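Side-chain contacts in alpha-galactosidase (Lactobacillus brevis, PDB 3MI6), which probably hydrolyses terminal, non-reducing alpha-D-galactose residues from alpha-D-galactosides such as galactose oligosaccharides, galactomannans and galactolipids: residues L193-G198 / Q216-L221; R202-Y207 / F561-G566; V253-F258 / G507-Y512; T19-Q24 / L149-F154. One frame throughout, in Å; residues are numbered along the deposited sequence.

Contact 1 (L193-G198 / Q216-L221); sequences LIQFSG and QSISSL
The amide nitrogen of Q195, lying against I218, is gripped by two acceptors, one in its own strand and one in the second subunit: Q195 NE2 donates to S197 OG at 2.7 Å and also bonds to the backbone oxygen of P213 of the second subunit. The first of these bonds is nearly straight, 167° at the hydrogen, with the serine oxygen only 7° out of the amide plane. R212 of the second subunit bonds OE1, which leaves the glutamine head held at both ends and its rotation fixed. All this happens between the two facing antiparallel sheets of the N-terminal beta-sandwich domain. Strand 192-197 belongs to one sheet and strand 214-219 to the other, and no hydrogen bond joins the two segments. Across the gap the CA atoms of Q195 and I218 are 8.0 Å apart. What fills it is side chain: I218 CG2 comes over the amide group, 3.9 Å from Q195 NE2, while I218 CD1 lies 4.0 Å from Q195 CB. Q195 can take part because CG sits between the backbone N and the carbonyl carbon (chi1 55°) and the chain then runs out extended, bringing the amide over the isoleucine. S217, whose side chain turns from this packing, lies in an antiparallel ladder with a strand of the second subunit, so this sheet continues across the interface. Further along, the side chains of L193 and Q216 run antiparallel alongside one another, and the branch that touches is the leucine methyl CD2, 3.9 Å from Q216 CG.

Contact 2 (R202-Y207 / F561-G566); sequences RERHLY and FGTSYG
R204 and T563 make the polar half of this junction: R204 NE donates to T563 OG1 at 2.8 Å, nearly straight (166°) and only 9° out of the guanidinium plane. The threonine oxygen meets the arginine at its edge and also hydrogen-bonds the backbone oxygen of I559, one turn back in the helix. Beyond NE, the guanidinium bonds G531 O through NH1, makes a weak bond to T547 O through NH2, and forms a cation-pi contact with F534. A leucine in place of R204 would probably leave T563 OG1 without this donor and G531 O without its charged partner, at a seam between two domains. The backbone closes in beside it: G562 CA approaches R204 O at 3.6 Å as a CA-H...O contact, possible because G562 is a glycine; a CB there would run into R204 O. The tight side ends at L206, whose CD1 sits over one face of the Y565 ring in a CH-pi contact, 3.6 Å from its centroid, the two side chains crossing at about a right angle. With CG anti to the backbone N (chi1 -172°), L206 reaches straight at the tyrosine. The other side is looser. H205 points away from the helix, while R202 and Y207 touch nothing of segment 561-566, R202 stretching off to Q266 of the second subunit. Strand 205-210 lies outermost in the large antiparallel sheet within this chain, pairing with strand 192-197, whose F196 also meets the Y565 ring; helix 553-566 belongs to the (beta/alpha)8 barrel, between strands 544-546 and 572-576.

Contact 3 (V253-F258 / G507-Y512); sequences VYSGNF and GVYQLY
Y509 spans the distance to S255, and only the outer end of its ring and its hydroxyl touch segment 253-258. At CB the side chain leaves the helix toward the loop, CG lying anti to the carbonyl carbon (chi1 -65°), and the near half of the ring meets nothing of segment 253-258; P121 packs against this tyrosine. Further out, CE1 comes within 3.7 Å of S255 OG, and CZ within 3.5 Å of the same oxygen. The serine oxygen therefore lies at the ring edge, close to the ring plane, where it meets the phenol group. Helix 500-518, which carries Y509, is one of the barrel helices, joining parallel strands 475-478 and 523-526 in a beta-alpha-beta crossover; the loop opposite links strands 247-252 and 258-264 of the N-terminal beta-sandwich domain. One turn on from Y509, Y512 stacks on W478, predicted to bind substrate. At the tip, Y509 OH and S255 OG share a hydrogen bond modelled at 2.5 Å, a length not to be pressed at this resolution. OH also comes near the backbone here, 3.5 Å from Y254 C, while S255 N, though near, has too poor an angle to count as a donor. S255 OG has a second hydrogen-bond partner in D535 OD1.

Contact 4 (T19-Q24 / L149-F154); sequences TSYIFQ and LNYSIF
An aromatic cluster of Y21, F23 and Y151 fills the space between two antiparallel sheets, the small N-terminal one carrying strand 19-25 and the nine-stranded one carrying strand 146-154. Y21 and F23, two apart, both point from one face of their strand toward Y151. F23 makes the flatter meeting: its ring and that of Y151 form an offset stack, centroids 4.7 Å apart and planes at 23°. The overlap is partial, carried by the outer end of the phenylalanine, with F23 CZ 3.6 Å from Y151 CE1, while the hydroxyl of Y151 lies over the rim of the F23 face. The two side chains come from opposite directions, and F23 is turned into place by a CG set between the backbone N and the carbonyl carbon (chi1 63°). Y21 approaches obliquely instead, planes at 60°, its CE1 3.9 Å from Y151 CE2. Both phenol oxygens, Y21 OH and Y151 OH, hydrogen-bond E76 OE2, so one carboxylate oxygen ties the two tyrosines together; K162 NZ also bonds Y21 OH, and its charge probably helps balance that of the glutamate. A valine in place of Y151 would probably open a gap beside F23, remove the ring stacked on it from strand 146-154 and cost E76 one of its two phenol donors. F12 also meets the ring of F23, and L134 and V136 pack on that residue. The cluster thus lies between strand 19-25 of the small sheet and strand 146-154 of the large one, as in the hydrophobic layer between two stacked beta sheets.

In the fold
Contact 4 comes first along the chain and lies farthest out, its centre 25 to 28 Å from the others. Contacts 1 and 2 follow with alternating segments; their centres are 11 Å apart, and strands 192-197 and 205-210 are neighbours in the nine-stranded sheet, which contact 4 reaches too through strand 146-154. Contact 3 falls between the two segments of contact 2 and meets contact 1 where S220 pairs with F258. Contacts 1 and 4 hold sheet against sheet on the N-terminal side, whereas contacts 2 and 3, 22 Å apart, fasten that side to two helices of the catalytic barrel, consistent with a domain seam near the predicted substrate site.

Contact 1 (L193-G198 / Q216-L221)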
# COMPACT_ATOMS: atom_id res chain seq x y z
N LEU D 193 -11.59 -3.79 -8.45
CA LEU D 193 -12.12 -3.65 -9.80
C LEU D 193 -10.95 -3.60 -10.75
O LEU D 193 -10.05 -2.77 -10.57
CB LEU D 193 -12.93 -2.36 -9.93
CG LEU D 193 -13.22 -1.82 -11.33
CD1 LEU D 193 -13.97 -2.83 -12.15
CD2 LEU D 193 -14.01 -0.55 -11.21
N ILE D 194 -10.96 -4.47 -11.75
CA ILE D 194 -9.90 -4.53 -12.73
C ILE D 194 -10.49 -4.12 -14.07
O ILE D 194 -11.43 -4.74 -14.56
CB ILE D 194 -9.32 -5.94 -12.82
CG1 ILE D 194 -8.80 -6.37 -11.44
CG2 ILE D 194 -8.21 -6.02 -13.85
CD1 ILE D 194 -8.32 -7.82 -11.37
N GLN D 195 -9.94 -3.06 -14.67
CA GLN D 195 -10.48 -2.48 -15.89
C GLN D 195 -9.38 -2.42 -16.91
O GLN D 195 -8.23 -2.74 -16.61
CB GLN D 195 -11.01 -1.07 -15.63
CG GLN D 195 -9.95 -0.20 -15.01
CD GLN D 195 -10.48 1.13 -14.57
OE1 GLN D 195 -11.07 1.25 -13.49
NE2 GLN D 195 -10.26 2.15 -15.38
N PHE D 196 -9.73 -2.03 -18.12
CA PHE D 196 -8.76 -1.95 -19.19
C PHE D 196 -8.92 -0.65 -19.96
O PHE D 196 -9.74 -0.52 -20.85
CB PHE D 196 -8.81 -3.22 -20.04
CG PHE D 196 -8.44 -4.44 -19.27
CD1 PHE D 196 -7.11 -4.85 -19.20
CD2 PHE D 196 -9.39 -5.13 -18.54
CE1 PHE D 196 -6.74 -5.96 -18.46
CE2 PHE D 196 -9.04 -6.23 -17.79
CZ PHE D 196 -7.72 -6.65 -17.75
N SER D 197 -8.13 0.33 -19.57
CA SER D 197 -8.29 1.67 -20.05
C SER D 197 -7.07 2.06 -20.87
O SER D 197 -5.99 1.51 -20.68
CB SER D 197 -8.43 2.59 -18.83
OG SER D 197 -9.27 1.96 -17.87
N GLY D 198 -7.26 2.98 -21.81
CA GLY D 198 -6.14 3.54 -22.53
C GLY D 198 -6.56 4.57 -23.53
O GLY D 198 -7.32 5.50 -23.22
N GLN D 216 -18.18 3.43 -9.15
CA GLN D 216 -16.98 3.35 -9.98
C GLN D 216 -17.42 2.62 -11.22
O GLN D 216 -17.83 1.44 -11.17
CB GLN D 216 -15.85 2.57 -9.33
CG GLN D 216 -16.29 1.31 -8.65
CD GLN D 216 -16.14 1.40 -7.15
OE1 GLN D 216 -17.13 1.46 -6.40
NE2 GLN D 216 -14.88 1.42 -6.69
N SER D 217 -17.36 3.33 -12.33
CA SER D 217 -17.81 2.77 -13.57
C SER D 217 -16.82 3.16 -14.65
O SER D 217 -15.97 4.04 -14.44
CB SER D 217 -19.19 3.34 -13.88
OG SER D 217 -19.16 4.76 -13.98
N ILE D 218 -16.91 2.48 -15.78
CA ILE D 218 -16.29 2.95 -17.00
C ILE D 218 -17.34 2.84 -18.11
O ILE D 218 -18.20 1.98 -18.05
CB ILE D 218 -15.06 2.11 -17.37
CG1 ILE D 218 -15.48 0.72 -17.84
CG2 ILE D 218 -14.12 2.03 -16.20
CD1 ILE D 218 -14.61 -0.38 -17.30
N SER D 219 -17.26 3.70 -19.11
CA SER D 219 -18.33 3.79 -20.10
C SER D 219 -17.86 4.30 -21.47
O SER D 219 -16.70 4.70 -21.67
CB SER D 219 -19.47 4.68 -19.57
OG SER D 219 -19.02 6.00 -19.24
N SER D 220 -18.78 4.30 -22.43
CA SER D 220 -18.50 4.89 -23.72
C SER D 220 -19.70 5.70 -24.22
O SER D 220 -20.85 5.23 -24.14
CB SER D 220 -18.12 3.79 -24.71
OG SER D 220 -17.47 4.33 -25.84
N LEU D 221 -19.43 6.91 -24.71
CA LEU D 221 -20.45 7.76 -25.34
C LEU D 221 -20.11 7.99 -26.77
O LEU D 221 -20.58 8.96 -27.36
CB LEU D 221 -20.48 9.11 -24.67
CG LEU D 221 -20.98 8.99 -23.26
CD1 LEU D 221 -20.70 10.27 -22.46
CD2 LEU D 221 -22.46 8.65 -23.34

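Contact 2 (R202-Y207 / F561-G566)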
# COMPACT_ATOMS: atom_id res chain seq x y z
N ARG D 202 -2.29 2.96 -27.52
CA ARG D 202 -1.98 2.37 -26.21
C ARG D 202 -3.22 1.77 -25.53
O ARG D 202 -3.50 2.06 -24.38
CB ARG D 202 -1.28 3.37 -25.28
CG ARG D 202 -1.52 4.81 -25.61
CD ARG D 202 -0.82 5.77 -24.64
NE ARG D 202 -1.66 5.98 -23.47
CZ ARG D 202 -2.13 7.16 -23.06
NH1 ARG D 202 -1.83 8.28 -23.69
NH2 ARG D 202 -2.90 7.20 -21.97
N GLU D 203 -3.94 0.92 -26.24
CA GLU D 203 -5.18 0.36 -25.72
C GLU D 203 -5.02 -0.59 -24.53
O GLU D 203 -4.03 -1.33 -24.40
CB GLU D 203 -5.95 -0.39 -26.83
CG GLU D 203 -6.40 0.48 -28.00
CD GLU D 203 -5.33 0.63 -29.07
OE1 GLU D 203 -4.14 0.78 -28.72
OE2 GLU D 203 -5.69 0.61 -30.28
N ARG D 204 -6.00 -0.57 -23.65
CA ARG D 204 -6.23 -1.67 -22.72
C ARG D 204 -5.12 -1.99 -21.72
O ARG D 204 -4.93 -3.15 -21.37
CB ARG D 204 -6.63 -2.94 -23.50
CG ARG D 204 -8.06 -2.86 -24.01
CD ARG D 204 -8.50 -4.11 -24.75
NE ARG D 204 -7.75 -4.27 -25.99
CZ ARG D 204 -7.88 -3.48 -27.06
NH1 ARG D 204 -8.74 -2.45 -27.03
NH2 ARG D 204 -7.15 -3.70 -28.15
N HIS D 205 -4.42 -0.98 -21.21
CA HIS D 205 -3.55 -1.22 -20.04
C HIS D 205 -4.43 -1.60 -18.84
O HIS D 205 -5.54 -1.08 -18.70
CB HIS D 205 -2.70 0.01 -19.71
CG HIS D 205 -1.66 0.33 -20.74
ND1 HIS D 205 -0.48 0.97 -20.43
CD2 HIS D 205 -1.61 0.07 -22.07
CE1 HIS D 205 0.24 1.11 -21.53
NE2 HIS D 205 -0.42 0.57 -22.54
N LEU D 206 -3.93 -2.48 -17.97
CA LEU D 206 -4.69 -2.97 -16.83
C LEU D 206 -4.60 -2.02 -15.61
O LEU D 206 -3.53 -1.54 -15.26
CB LEU D 206 -4.19 -4.36 -16.47
CG LEU D 206 -4.94 -5.18 -15.42
CD1 LEU D 206 -4.66 -6.64 -15.69
CD2 LEU D 206 -4.55 -4.84 -13.97
N TYR D 207 -5.74 -1.75 -14.98
CA TYR D 207 -5.77 -0.92 -13.78
C TYR D 207 -6.51 -1.70 -12.71
O TYR D 207 -7.50 -2.37 -13.00
CB TYR D 207 -6.44 0.43 -14.02
CG TYR D 207 -5.64 1.34 -14.88
CD1 TYR D 207 -4.70 2.21 -14.33
CD2 TYR D 207 -5.78 1.33 -16.27
CE1 TYR D 207 -3.93 3.05 -15.14
CE2 TYR D 207 -5.01 2.17 -17.08
CZ TYR D 207 -4.10 3.03 -16.50
OH TYR D 207 -3.33 3.86 -17.30
N PHE D 561 -0.74 -8.10 -23.52
CA PHE D 561 -0.88 -8.65 -22.19
C PHE D 561 -2.25 -8.29 -21.65
O PHE D 561 -2.99 -9.16 -21.19
CB PHE D 561 0.20 -8.10 -21.27
CG PHE D 561 0.51 -8.99 -20.10
CD1 PHE D 561 -0.12 -8.80 -18.89
CD2 PHE D 561 1.42 -10.03 -20.22
CE1 PHE D 561 0.17 -9.61 -17.83
CE2 PHE D 561 1.70 -10.84 -19.17
CZ PHE D 561 1.07 -10.63 -17.97
N GLY D 562 -2.61 -7.01 -21.70
CA GLY D 562 -3.90 -6.56 -21.22
C GLY D 562 -5.06 -7.16 -22.00
O GLY D 562 -6.04 -7.64 -21.41
N THR D 563 -4.96 -7.15 -23.32
CA THR D 563 -6.05 -7.69 -24.12
C THR D 563 -6.35 -9.16 -23.75
O THR D 563 -7.52 -9.55 -23.69
CB THR D 563 -5.77 -7.52 -25.63
OG1 THR D 563 -5.61 -6.12 -25.92
CG2 THR D 563 -6.92 -8.06 -26.46
N SER D 564 -5.32 -9.95 -23.47
CA SER D 564 -5.49 -11.38 -23.17
C SER D 564 -6.39 -11.71 -21.97
O SER D 564 -6.96 -12.79 -21.91
CB SER D 564 -4.13 -12.07 -23.00
OG SER D 564 -3.44 -11.56 -21.88
N TYR D 565 -6.52 -10.78 -21.03
CA TYR D 565 -7.44 -10.99 -19.91
C TYR D 565 -8.85 -11.19 -20.44
O TYR D 565 -9.64 -11.98 -19.90
CB TYR D 565 -7.38 -9.81 -18.93
CG TYR D 565 -6.14 -9.84 -18.06
CD1 TYR D 565 -4.99 -9.13 -18.41
CD2 TYR D 565 -6.11 -10.58 -16.87
CE1 TYR D 565 -3.83 -9.16 -17.59
CE2 TYR D 565 -4.96 -10.62 -16.05
CZ TYR D 565 -3.82 -9.91 -16.42
OH TYR D 565 -2.69 -9.95 -15.62
N GLY D 566 -9.17 -10.50 -21.53
CA GLY D 566 -10.50 -10.52 -22.07
C GLY D 566 -10.60 -11.26 -23.38
O GLY D 566 -11.68 -11.70 -23.77

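Contact 3 (V253-F258 / G507-Y512)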
# COMPACT_ATOMS: atom_id res chain seq x y z
N VAL D 253 -21.59 -8.69 -25.43
CA VAL D 253 -21.57 -8.80 -26.88
C VAL D 253 -22.25 -7.60 -27.53
O VAL D 253 -23.38 -7.69 -27.95
CB VAL D 253 -22.25 -10.05 -27.37
CG1 VAL D 253 -21.84 -10.29 -28.82
CG2 VAL D 253 -21.87 -11.21 -26.49
N TYR D 254 -21.53 -6.48 -27.59
CA TYR D 254 -22.06 -5.21 -28.08
C TYR D 254 -20.88 -4.37 -28.53
O TYR D 254 -19.77 -4.61 -28.08
CB TYR D 254 -22.83 -4.51 -26.97
CG TYR D 254 -23.69 -3.37 -27.46
CD1 TYR D 254 -24.66 -3.59 -28.43
CD2 TYR D 254 -23.53 -2.08 -26.95
CE1 TYR D 254 -25.44 -2.55 -28.89
CE2 TYR D 254 -24.31 -1.03 -27.40
CZ TYR D 254 -25.27 -1.27 -28.36
OH TYR D 254 -26.04 -0.24 -28.83
N SER D 255 -21.08 -3.41 -29.41
CA SER D 255 -19.95 -2.69 -29.98
C SER D 255 -20.18 -1.20 -29.97
O SER D 255 -19.40 -0.45 -30.56
CB SER D 255 -19.69 -3.14 -31.42
OG SER D 255 -19.82 -4.54 -31.55
N GLY D 256 -21.25 -0.77 -29.33
CA GLY D 256 -21.62 0.63 -29.28
C GLY D 256 -21.44 1.15 -27.88
O GLY D 256 -20.56 0.68 -27.15
N ASN D 257 -22.28 2.11 -27.48
CA ASN D 257 -22.15 2.71 -26.17
C ASN D 257 -22.38 1.72 -25.05
O ASN D 257 -23.42 1.07 -25.01
CB ASN D 257 -23.14 3.85 -26.04
CG ASN D 257 -22.77 5.01 -26.90
OD1 ASN D 257 -21.67 5.06 -27.43
ND2 ASN D 257 -23.69 5.95 -27.06
N PHE D 258 -21.42 1.58 -24.14
CA PHE D 258 -21.63 0.67 -23.02
C PHE D 258 -21.43 1.32 -21.65
O PHE D 258 -20.83 2.38 -21.54
CB PHE D 258 -20.74 -0.56 -23.16
CG PHE D 258 -19.32 -0.31 -22.78
CD1 PHE D 258 -18.41 0.14 -23.72
CD2 PHE D 258 -18.88 -0.52 -21.49
CE1 PHE D 258 -17.09 0.36 -23.38
CE2 PHE D 258 -17.57 -0.30 -21.15
CZ PHE D 258 -16.67 0.14 -22.11
N GLY D 507 -27.33 -1.20 -37.53
CA GLY D 507 -26.98 -1.03 -38.93
C GLY D 507 -25.67 -1.70 -39.32
O GLY D 507 -25.60 -2.40 -40.35
N VAL D 508 -24.63 -1.46 -38.52
CA VAL D 508 -23.34 -2.08 -38.76
C VAL D 508 -23.56 -3.59 -38.73
O VAL D 508 -23.15 -4.28 -39.65
CB VAL D 508 -22.24 -1.58 -37.76
CG1 VAL D 508 -21.01 -2.53 -37.71
CG2 VAL D 508 -21.79 -0.19 -38.13
N TYR D 509 -24.25 -4.10 -37.72
CA TYR D 509 -24.49 -5.54 -37.69
C TYR D 509 -25.23 -6.00 -38.95
O TYR D 509 -24.86 -6.99 -39.58
CB TYR D 509 -25.23 -5.98 -36.44
CG TYR D 509 -24.45 -5.75 -35.18
CD1 TYR D 509 -23.06 -5.83 -35.19
CD2 TYR D 509 -25.08 -5.47 -33.99
CE1 TYR D 509 -22.33 -5.63 -34.05
CE2 TYR D 509 -24.34 -5.26 -32.83
CZ TYR D 509 -22.96 -5.34 -32.87
OH TYR D 509 -22.21 -5.14 -31.73
N GLN D 510 -26.27 -5.26 -39.32
CA GLN D 510 -26.97 -5.53 -40.57
C GLN D 510 -25.96 -5.76 -41.70
O GLN D 510 -26.05 -6.74 -42.44
CB GLN D 510 -27.90 -4.36 -40.93
CG GLN D 510 -29.34 -4.50 -40.42
CD GLN D 510 -29.96 -5.83 -40.83
OE1 GLN D 510 -30.35 -6.02 -42.00
NE2 GLN D 510 -30.04 -6.76 -39.86
N LEU D 511 -25.00 -4.86 -41.83
CA LEU D 511 -24.07 -4.93 -42.95
C LEU D 511 -23.15 -6.14 -42.84
O LEU D 511 -22.86 -6.80 -43.84
CB LEU D 511 -23.23 -3.66 -43.04
CG LEU D 511 -22.93 -3.15 -44.45
CD1 LEU D 511 -21.71 -2.26 -44.40
CD2 LEU D 511 -22.71 -4.28 -45.43
N TYR D 512 -22.69 -6.43 -41.63
CA TYR D 512 -21.79 -7.55 -41.42
C TYR D 512 -22.59 -8.80 -41.58
O TYR D 512 -22.08 -9.83 -42.02
CB TYR D 512 -21.21 -7.53 -40.01
CG TYR D 512 -19.82 -6.97 -39.88
CD1 TYR D 512 -19.60 -5.74 -39.28
CD2 TYR D 512 -18.72 -7.69 -40.33
CE1 TYR D 512 -18.32 -5.23 -39.15
CE2 TYR D 512 -17.45 -7.20 -40.21
CZ TYR D 512 -17.24 -5.97 -39.61
OH TYR D 512 -15.96 -5.48 -39.48

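Contact 4 (T19-Q24 / L149-F154)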
# COMPACT_ATOMS: atom_id res chain seq x y z
N THR D 19 -19.62 -23.58 -10.73
CA THR D 19 -20.31 -22.45 -10.11
C THR D 19 -21.81 -22.66 -9.86
O THR D 19 -22.45 -23.55 -10.43
CB THR D 19 -20.02 -21.13 -10.89
OG1 THR D 19 -20.89 -20.99 -12.01
CG2 THR D 19 -18.59 -21.12 -11.39
N SER D 20 -22.36 -21.83 -8.98
CA SER D 20 -23.80 -21.81 -8.71
C SER D 20 -24.31 -20.39 -8.68
O SER D 20 -23.94 -19.61 -7.82
CB SER D 20 -24.13 -22.47 -7.37
OG SER D 20 -23.87 -23.87 -7.39
N TYR D 21 -25.18 -20.06 -9.63
CA TYR D 21 -25.91 -18.81 -9.63
C TYR D 21 -27.32 -19.18 -9.17
O TYR D 21 -27.97 -20.03 -9.77
CB TYR D 21 -25.93 -18.27 -11.05
CG TYR D 21 -26.40 -16.83 -11.24
CD1 TYR D 21 -27.74 -16.49 -11.13
CD2 TYR D 21 -25.50 -15.83 -11.60
CE1 TYR D 21 -28.17 -15.20 -11.32
CE2 TYR D 21 -25.92 -14.54 -11.81
CZ TYR D 21 -27.25 -14.23 -11.67
OH TYR D 21 -27.67 -12.93 -11.86
N ILE D 22 -27.79 -18.59 -8.07
CA ILE D 22 -29.08 -18.93 -7.51
C ILE D 22 -29.92 -17.68 -7.26
O ILE D 22 -29.44 -16.73 -6.63
CB ILE D 22 -28.93 -19.65 -6.16
CG1 ILE D 22 -27.94 -20.81 -6.25
CG2 ILE D 22 -30.28 -20.13 -5.65
CD1 ILE D 22 -27.52 -21.35 -4.86
N PHE D 23 -31.17 -17.69 -7.73
CA PHE D 23 -32.12 -16.65 -7.34
C PHE D 23 -33.52 -17.19 -7.05
O PHE D 23 -33.81 -18.35 -7.34
CB PHE D 23 -32.18 -15.51 -8.37
CG PHE D 23 -32.66 -15.92 -9.74
CD1 PHE D 23 -31.81 -16.54 -10.63
CD2 PHE D 23 -33.96 -15.64 -10.14
CE1 PHE D 23 -32.24 -16.89 -11.89
CE2 PHE D 23 -34.41 -16.00 -11.41
CZ PHE D 23 -33.54 -16.62 -12.29
N GLN D 24 -34.37 -16.34 -6.49
CA GLN D 24 -35.69 -16.75 -6.02
C GLN D 24 -36.75 -15.68 -6.26
O GLN D 24 -36.52 -14.49 -6.04
CB GLN D 24 -35.62 -17.08 -4.53
CG GLN D 24 -36.90 -17.68 -3.96
CD GLN D 24 -36.76 -18.04 -2.48
OE1 GLN D 24 -36.08 -17.35 -1.71
NE2 GLN D 24 -37.43 -19.13 -2.08
N LEU D 149 -36.48 -12.18 -18.72
CA LEU D 149 -35.10 -12.29 -18.23
C LEU D 149 -34.49 -13.62 -18.69
O LEU D 149 -34.95 -14.70 -18.32
CB LEU D 149 -35.04 -12.17 -16.70
CG LEU D 149 -35.35 -10.79 -16.13
CD1 LEU D 149 -34.94 -10.67 -14.67
CD2 LEU D 149 -34.64 -9.74 -16.94
N ASN D 150 -33.45 -13.53 -19.50
CA ASN D 150 -32.83 -14.72 -20.04
C ASN D 150 -31.55 -15.08 -19.32
O ASN D 150 -30.82 -14.21 -18.80
CB ASN D 150 -32.58 -14.53 -21.52
CG ASN D 150 -33.79 -13.98 -22.23
OD1 ASN D 150 -34.86 -14.57 -22.19
ND2 ASN D 150 -33.63 -12.84 -22.88
N TYR D 151 -31.29 -16.38 -19.27
CA TYR D 151 -30.17 -16.94 -18.55
C TYR D 151 -29.84 -18.22 -19.27
O TYR D 151 -30.58 -19.19 -19.16
CB TYR D 151 -30.61 -17.34 -17.14
CG TYR D 151 -30.99 -16.22 -16.20
CD1 TYR D 151 -32.30 -15.76 -16.13
CD2 TYR D 151 -30.06 -15.67 -15.33
CE1 TYR D 151 -32.66 -14.75 -15.24
CE2 TYR D 151 -30.41 -14.66 -14.44
CZ TYR D 151 -31.71 -14.21 -14.39
OH TYR D 151 -32.04 -13.21 -13.50
N SER D 152 -28.76 -18.25 -20.02
CA SER D 152 -28.30 -19.50 -20.60
C SER D 152 -27.06 -20.04 -19.87
O SER D 152 -26.05 -19.36 -19.78
CB SER D 152 -27.99 -19.32 -22.08
OG SER D 152 -29.05 -18.63 -22.70
N ILE D 153 -27.18 -21.25 -19.34
CA ILE D 153 -26.05 -21.95 -18.73
C ILE D 153 -25.16 -22.60 -19.79
O ILE D 153 -25.65 -23.24 -20.71
CB ILE D 153 -26.54 -23.02 -17.74
CG1 ILE D 153 -26.76 -22.39 -16.37
CG2 ILE D 153 -25.52 -24.13 -17.55
CD1 ILE D 153 -26.51 -23.37 -15.24
N PHE D 154 -23.86 -22.43 -19.64
CA PHE D 154 -22.88 -23.13 -20.47
C PHE D 154 -21.90 -23.86 -19.55
O PHE D 154 -20.75 -23.45 -19.41
CB PHE D 154 -22.13 -22.15 -21.34
CG PHE D 154 -22.86 -21.74 -22.58
CD1 PHE D 154 -23.72 -20.69 -22.56
CD2 PHE D 154 -22.66 -22.40 -23.76
CE1 PHE D 154 -24.37 -20.31 -23.68
CE2 PHE D 154 -23.31 -22.02 -24.89
CZ PHE D 154 -24.17 -20.98 -24.85